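Local coordinates for protein putative immunoglobulin A1 protease (Bacteroides ovatus, PDB 3N6Z) that is of unproven function but is a putative immunoglobulin A1 protease, probably a hydrolase, built as a solenoid of parallel beta strands, at residues 282-288 against 325-331; 257-263 against 290-296. One frame throughout, in Å; residues are numbered along the deposited sequence.

Both contacts lie on the same side of the chain's centre, their own centres about 12 Å apart, in a solenoid of parallel strands. Their segments alternate along the chain: 290-296 comes just after 282-288, while 325-331 comes later and 257-263 earlier. Interaction 1 has more buried residues and is rich in backbone and guanidinium bonds, a bulge meeting the chain that leads into strand 330-332. Interaction 2 is smaller and more open, joining two successive turns by an aliphatic pair, one backbone bond and a water. The two touch where the ring of Phe327 stacks with that of Tyr296, and where Thr326 packs on Ala291.

Interaction 1. Residues 282-288 against 325-331; sequences TVGRIVG and TTFHGVA
The carbonyl oxygen of Phe327 accepts two backbone hydrogen bonds, from Ile286 N at 2.8 Å and from Val287 N at 3.1 Å. Val287 O answers with a bond from Phe327 N at 3.0 Å, and the same oxygen takes a CA-H contact from Thr326. A second carbonyl, that of His328, is held by the Arg285 side chain: NE reaches His328 O at 2.8 Å, nearly straight and in the guanidinium plane, while NH2 adds a weak bond to it. NH2 also donates to Gly329 O at 2.9 Å, coming from above that carbonyl's plane. The arginine chain bends at chi3 (-67°), which turns the edge of the guanidinium onto these two successive carbonyls. Asp318 forms a salt bridge with NH2, so the charge that probably polarises the carbonyls has an acidic mate. The His328 imidazole stands steeply to the guanidinium, their planes 79° apart, and takes a bond of its own: Arg285 N donates to ND1 at 3.1 Å, in the ring plane. That bond fixes ND1 as an acceptor and sets the rotation of the ring, whose CE1 edge lies against Val283 O. On the apolar side Ile286 and Phe327 run side by side, with Ile286 CB 3.6 Å from Phe327 CD2. Gly284 CA lies against Thr326 CB, close to His328 ND1. Farther along, the methyl of Thr326 packs at Gly288 O, an oxygen that also accepts a bond from Thr282 OG1. Two residues, Ile286 and Val287, facing the single residue Phe327 across an antiparallel hydrogen-bonded pair make this a classic beta bulge.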
loop_
_atom_site.group_PDB
_atom_site.type_symbol
_atom_site.label_atom_id
_atom_site.label_comp_id
_atom_site.label_asym_id
_atom_site.label_seq_id
_atom_site.Cartn_x
_atom_site.Cartn_y
_atom_site.Cartn_z
ATOM N N THR A 282 -15.470 -7.611 -12.480
ATOM C CA THR A 282 -14.397 -8.413 -13.078
ATOM C C THR A 282 -13.422 -8.774 -11.962
ATOM O O THR A 282 -13.079 -7.938 -11.130
ATOM C CB THR A 282 -13.710 -7.697 -14.253
ATOM O OG1 THR A 282 -13.206 -6.431 -13.819
ATOM C CG2 THR A 282 -14.706 -7.488 -15.393
ATOM N N VAL A 283 -12.991 -10.029 -11.950
ATOM C CA VAL A 283 -12.073 -10.545 -10.953
ATOM C C VAL A 283 -10.895 -11.211 -11.623
ATOM O O VAL A 283 -11.070 -12.157 -12.401
ATOM C CB VAL A 283 -12.791 -11.492 -9.992
ATOM C CG1 VAL A 283 -11.796 -12.099 -8.998
ATOM C CG2 VAL A 283 -13.944 -10.783 -9.276
ATOM N N GLY A 284 -9.702 -10.713 -11.324
ATOM C CA GLY A 284 -8.448 -11.285 -11.855
ATOM C C GLY A 284 -7.583 -11.718 -10.688
ATOM O O GLY A 284 -7.438 -10.977 -9.694
ATOM N N ARG A 285 -6.963 -12.887 -10.769
ATOM C CA ARG A 285 -6.128 -13.309 -9.632
ATOM C C ARG A 285 -5.059 -12.258 -9.374
ATOM O O ARG A 285 -4.705 -12.030 -8.221
ATOM C CB ARG A 285 -5.537 -14.697 -9.796
ATOM C CG ARG A 285 -6.565 -15.787 -9.988
ATOM C CD ARG A 285 -5.984 -17.196 -9.838
ATOM N NE ARG A 285 -5.039 -17.501 -10.908
ATOM C CZ ARG A 285 -4.802 -18.711 -11.406
ATOM N NH1 ARG A 285 -5.378 -19.783 -10.869
ATOM N NH2 ARG A 285 -3.981 -18.835 -12.439
ATOM N N ILE A 286 -4.494 -11.659 -10.436
ATOM C CA ILE A 286 -3.465 -10.612 -10.269
ATOM C C ILE A 286 -4.045 -9.204 -10.475
ATOM O O ILE A 286 -3.873 -8.312 -9.617
ATOM C CB ILE A 286 -2.238 -10.841 -11.203
ATOM C CG1 ILE A 286 -1.740 -12.308 -11.159
ATOM C CG2 ILE A 286 -1.066 -9.893 -10.840
ATOM C CD1 ILE A 286 -1.286 -12.751 -9.764
ATOM N N VAL A 287 -4.650 -8.970 -11.639
ATOM C CA VAL A 287 -5.160 -7.645 -12.042
ATOM C C VAL A 287 -6.608 -7.778 -12.494
ATOM O O VAL A 287 -6.939 -8.665 -13.301
ATOM C CB VAL A 287 -4.334 -7.020 -13.186
ATOM C CG1 VAL A 287 -4.882 -5.658 -13.540
ATOM C CG2 VAL A 287 -2.835 -6.974 -12.849
ATOM N N GLY A 288 -7.460 -6.852 -12.037
ATOM C CA GLY A 288 -8.903 -6.897 -12.336
ATOM C C GLY A 288 -9.455 -6.176 -13.552
ATOM O O GLY A 288 -10.489 -6.620 -14.080
ATOM N N THR A 325 -9.258 -8.161 -20.092
ATOM C CA THR A 325 -9.549 -7.333 -18.934
ATOM C C THR A 325 -8.767 -7.751 -17.682
ATOM O O THR A 325 -8.305 -6.914 -16.892
ATOM C CB THR A 325 -11.074 -7.374 -18.693
ATOM O OG1 THR A 325 -11.701 -6.767 -19.834
ATOM C CG2 THR A 325 -11.483 -6.649 -17.412
ATOM N N THR A 326 -8.694 -9.066 -17.475
ATOM C CA THR A 326 -8.091 -9.611 -16.277
ATOM C C THR A 326 -6.775 -10.290 -16.568
ATOM O O THR A 326 -6.484 -10.697 -17.701
ATOM C CB THR A 326 -9.045 -10.620 -15.563
ATOM O OG1 THR A 326 -9.282 -11.775 -16.385
ATOM C CG2 THR A 326 -10.387 -9.976 -15.170
ATOM N N PHE A 327 -5.954 -10.410 -15.528
ATOM C CA PHE A 327 -4.736 -11.209 -15.595
ATOM C C PHE A 327 -4.708 -12.124 -14.385
ATOM O O PHE A 327 -4.787 -11.632 -13.258
ATOM C CB PHE A 327 -3.489 -10.319 -15.641
ATOM C CG PHE A 327 -2.187 -11.104 -15.603
ATOM C CD1 PHE A 327 -1.963 -12.147 -16.493
ATOM C CD2 PHE A 327 -1.206 -10.804 -14.670
ATOM C CE1 PHE A 327 -0.761 -12.851 -16.460
ATOM C CE2 PHE A 327 -0.027 -11.505 -14.622
ATOM C CZ PHE A 327 0.188 -12.537 -15.494
ATOM N N HIS A 328 -4.512 -13.430 -14.632
ATOM C CA HIS A 328 -4.621 -14.426 -13.568
ATOM C C HIS A 328 -3.291 -15.010 -13.102
ATOM O O HIS A 328 -3.259 -15.680 -12.083
ATOM C CB HIS A 328 -5.488 -15.585 -14.024
ATOM C CG HIS A 328 -6.925 -15.225 -14.218
ATOM N ND1 HIS A 328 -7.660 -14.495 -13.295
ATOM C CD2 HIS A 328 -7.765 -15.513 -15.239
ATOM C CE1 HIS A 328 -8.898 -14.371 -13.751
ATOM N NE2 HIS A 328 -8.992 -15.000 -14.919
ATOM N N GLY A 329 -2.190 -14.782 -13.831
ATOM C CA GLY A 329 -0.952 -15.426 -13.432
ATOM C C GLY A 329 -1.049 -16.962 -13.460
ATOM O O GLY A 329 -1.937 -17.510 -14.091
ATOM N N VAL A 330 -0.105 -17.611 -12.792
ATOM C CA VAL A 330 0.036 -19.062 -12.796
ATOM C C VAL A 330 -0.190 -19.630 -11.398
ATOM O O VAL A 330 0.427 -19.168 -10.440
ATOM C CB VAL A 330 1.439 -19.445 -13.311
ATOM C CG1 VAL A 330 1.702 -20.962 -13.144
ATOM C CG2 VAL A 330 1.612 -18.969 -14.783
ATOM N N ALA A 331 -1.036 -20.633 -11.283
ATOM C CA ALA A 331 -1.317 -21.246 -10.004
ATOM C C ALA A 331 -0.121 -22.007 -9.418
ATOM O O ALA A 331 0.620 -22.686 -10.141
ATOM C CB ALA A 331 -2.545 -22.153 -10.097
#

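Interaction 2. Residues 257-263 against 290-296; sequences IDKSCDI and SASLGSY
Leu293 lays its CB and CD1 over the bend of 257-263, CD1 lying 3.4 Å from Asp258 O and CB 3.5 Å from Cys261 O. These carbonyls belong to a type II turn from Asp258 to Cys261. Ile257 crosses the leucine obliquely, its CG2 4.0 Å from Leu293 CB. With CG1 beside its backbone N (chi1 -53°) and the chain then extended, Ile257 carries CD1 to Gly294 N at 3.4 Å and on to Tyr296 OH. An alanine at Ile257 would lack everything beyond CB, and would probably open a gap beside Leu293 and Gly294 and leave the tyrosine hydroxyl with one apolar neighbour fewer. That hydroxyl donates to Ala291 O at 2.7 Å, in the carbonyl plane and on a lone pair, and Gly294 N donates to the same oxygen, closing the short 3-10 segment. At the other end Ser290 CB packs on Ile257 O, and one water bridges Ile257 O and Ser290 OG. Ile263 O accepts the one direct hydrogen bond between the segments, from Ser295 N at 2.9 Å. The acids look elsewhere: Asp258 makes a salt bridge with Arg226, and Asp262 bonds Gly231 N. Between these two segments the fit is thus an aliphatic pair plus leucine carbons over turn carbonyls, with one backbone bond, one water held by a serine hydroxyl, and no charge pair.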
loop_
_atom_site.group_PDB
_atom_site.type_symbol
_atom_site.label_atom_id
_atom_site.label_comp_id
_atom_site.label_asym_id
_atom_site.label_seq_id
_atom_site.Cartn_x
_atom_site.Cartn_y
_atom_site.Cartn_z
ATOM N N ILE A 257 -5.770 -0.884 -13.981
ATOM C CA ILE A 257 -4.879 0.014 -14.730
ATOM C C ILE A 257 -5.782 0.982 -15.492
ATOM O O ILE A 257 -6.692 0.565 -16.230
ATOM C CB ILE A 257 -3.976 -0.739 -15.754
ATOM C CG1 ILE A 257 -3.198 -1.880 -15.087
ATOM C CG2 ILE A 257 -3.012 0.251 -16.424
ATOM C CD1 ILE A 257 -2.464 -2.804 -16.105
ATOM N N ASP A 258 -5.569 2.288 -15.311
ATOM C CA ASP A 258 -6.350 3.261 -16.096
ATOM C C ASP A 258 -6.073 3.114 -17.598
ATOM O O ASP A 258 -4.978 2.758 -18.017
ATOM C CB ASP A 258 -5.992 4.686 -15.682
ATOM C CG ASP A 258 -6.786 5.187 -14.505
ATOM O OD1 ASP A 258 -7.361 4.361 -13.752
ATOM O OD2 ASP A 258 -6.849 6.448 -14.333
ATOM N N LYS A 259 -7.077 3.477 -18.400
ATOM C CA LYS A 259 -6.877 3.571 -19.841
ATOM C C LYS A 259 -5.717 4.494 -20.165
ATOM O O LYS A 259 -5.488 5.497 -19.474
ATOM C CB LYS A 259 -8.131 4.082 -20.556
ATOM C CG LYS A 259 -9.359 3.182 -20.402
ATOM C CD LYS A 259 -9.177 1.822 -21.061
ATOM C CE LYS A 259 -10.458 1.000 -20.995
ATOM N NZ LYS A 259 -11.514 1.493 -21.911
ATOM N N SER A 260 -4.952 4.109 -21.173
ATOM C CA SER A 260 -3.784 4.864 -21.656
ATOM C C SER A 260 -2.624 4.899 -20.674
ATOM O O SER A 260 -1.660 5.658 -20.880
ATOM C CB SER A 260 -4.161 6.289 -22.076
ATOM O OG SER A 260 -5.139 6.229 -23.083
ATOM N N CYS A 261 -2.668 4.007 -19.668
ATOM C CA CYS A 261 -1.631 3.936 -18.639
ATOM C C CYS A 261 -1.003 2.555 -18.665
ATOM O O CYS A 261 -1.363 1.707 -19.490
ATOM C CB CYS A 261 -2.234 4.272 -17.272
ATOM S SG CYS A 261 -2.913 5.936 -17.216
ATOM N N ASP A 262 -0.039 2.301 -17.792
ATOM C CA ASP A 262 0.592 0.990 -17.785
ATOM C C ASP A 262 1.129 0.677 -16.389
ATOM O O ASP A 262 1.065 1.497 -15.455
ATOM C CB ASP A 262 1.668 0.865 -18.900
ATOM C CG ASP A 262 2.947 1.615 -18.640
ATOM O OD1 ASP A 262 3.184 2.116 -17.521
ATOM O OD2 ASP A 262 3.743 1.705 -19.613
ATOM N N ILE A 263 1.644 -0.538 -16.258
ATOM C CA ILE A 263 2.368 -1.002 -15.084
ATOM C C ILE A 263 3.202 -2.191 -15.491
ATOM O O ILE A 263 2.869 -2.891 -16.441
ATOM C CB ILE A 263 1.378 -1.462 -13.923
ATOM C CG1 ILE A 263 2.079 -1.427 -12.552
ATOM C CG2 ILE A 263 0.674 -2.799 -14.208
ATOM C CD1 ILE A 263 1.134 -1.615 -11.346
ATOM N N SER A 290 -8.434 -3.796 -17.291
ATOM C CA SER A 290 -7.492 -3.329 -18.304
ATOM C C SER A 290 -6.123 -3.966 -18.105
ATOM O O SER A 290 -5.090 -3.350 -18.354
ATOM C CB SER A 290 -7.433 -1.804 -18.337
ATOM O OG SER A 290 -8.672 -1.300 -18.834
ATOM N N ALA A 291 -6.124 -5.250 -17.730
ATOM C CA ALA A 291 -4.880 -5.956 -17.445
ATOM C C ALA A 291 -3.949 -6.031 -18.648
ATOM O O ALA A 291 -2.728 -6.104 -18.484
ATOM C CB ALA A 291 -5.160 -7.340 -16.922
ATOM N N SER A 292 -4.506 -6.015 -19.873
ATOM C CA SER A 292 -3.682 -6.082 -21.094
ATOM C C SER A 292 -2.744 -4.898 -21.276
ATOM O O SER A 292 -1.806 -4.958 -22.079
ATOM C CB SER A 292 -4.593 -6.251 -22.304
ATOM O OG SER A 292 -5.302 -5.053 -22.551
ATOM N N LEU A 293 -2.956 -3.849 -20.477
ATOM C CA LEU A 293 -2.084 -2.666 -20.507
ATOM C C LEU A 293 -0.813 -2.876 -19.677
ATOM O O LEU A 293 0.133 -2.079 -19.754
ATOM C CB LEU A 293 -2.821 -1.426 -20.013
ATOM C CG LEU A 293 -4.044 -1.025 -20.847
ATOM C CD1 LEU A 293 -4.648 0.225 -20.262
ATOM C CD2 LEU A 293 -3.694 -0.832 -22.359
ATOM N N GLY A 294 -0.783 -3.949 -18.888
ATOM C CA GLY A 294 0.370 -4.275 -18.076
ATOM C C GLY A 294 1.336 -5.269 -18.699
ATOM O O GLY A 294 0.991 -6.008 -19.629
ATOM N N SER A 295 2.542 -5.271 -18.134
ATOM C CA SER A 295 3.616 -6.175 -18.495
ATOM C C SER A 295 3.964 -7.019 -17.264
ATOM O O SER A 295 4.216 -6.478 -16.184
ATOM C CB SER A 295 4.848 -5.417 -18.971
ATOM O OG SER A 295 4.567 -4.647 -20.113
ATOM N N TYR A 296 3.987 -8.325 -17.436
ATOM C CA TYR A 296 4.060 -9.225 -16.300
ATOM C C TYR A 296 5.175 -10.226 -16.429
ATOM O O TYR A 296 5.469 -10.724 -17.536
ATOM C CB TYR A 296 2.731 -9.976 -16.157
ATOM C CG TYR A 296 1.534 -9.031 -16.104
ATOM C CD1 TYR A 296 1.361 -8.156 -15.048
ATOM C CD2 TYR A 296 0.651 -8.931 -17.155
ATOM C CE1 TYR A 296 0.307 -7.266 -15.010
ATOM C CE2 TYR A 296 -0.418 -8.043 -17.124
ATOM C CZ TYR A 296 -0.585 -7.202 -16.048
ATOM O OH TYR A 296 -1.611 -6.296 -16.006
HETATM O O HOH W 1 -9.209 0.864 -17.278
#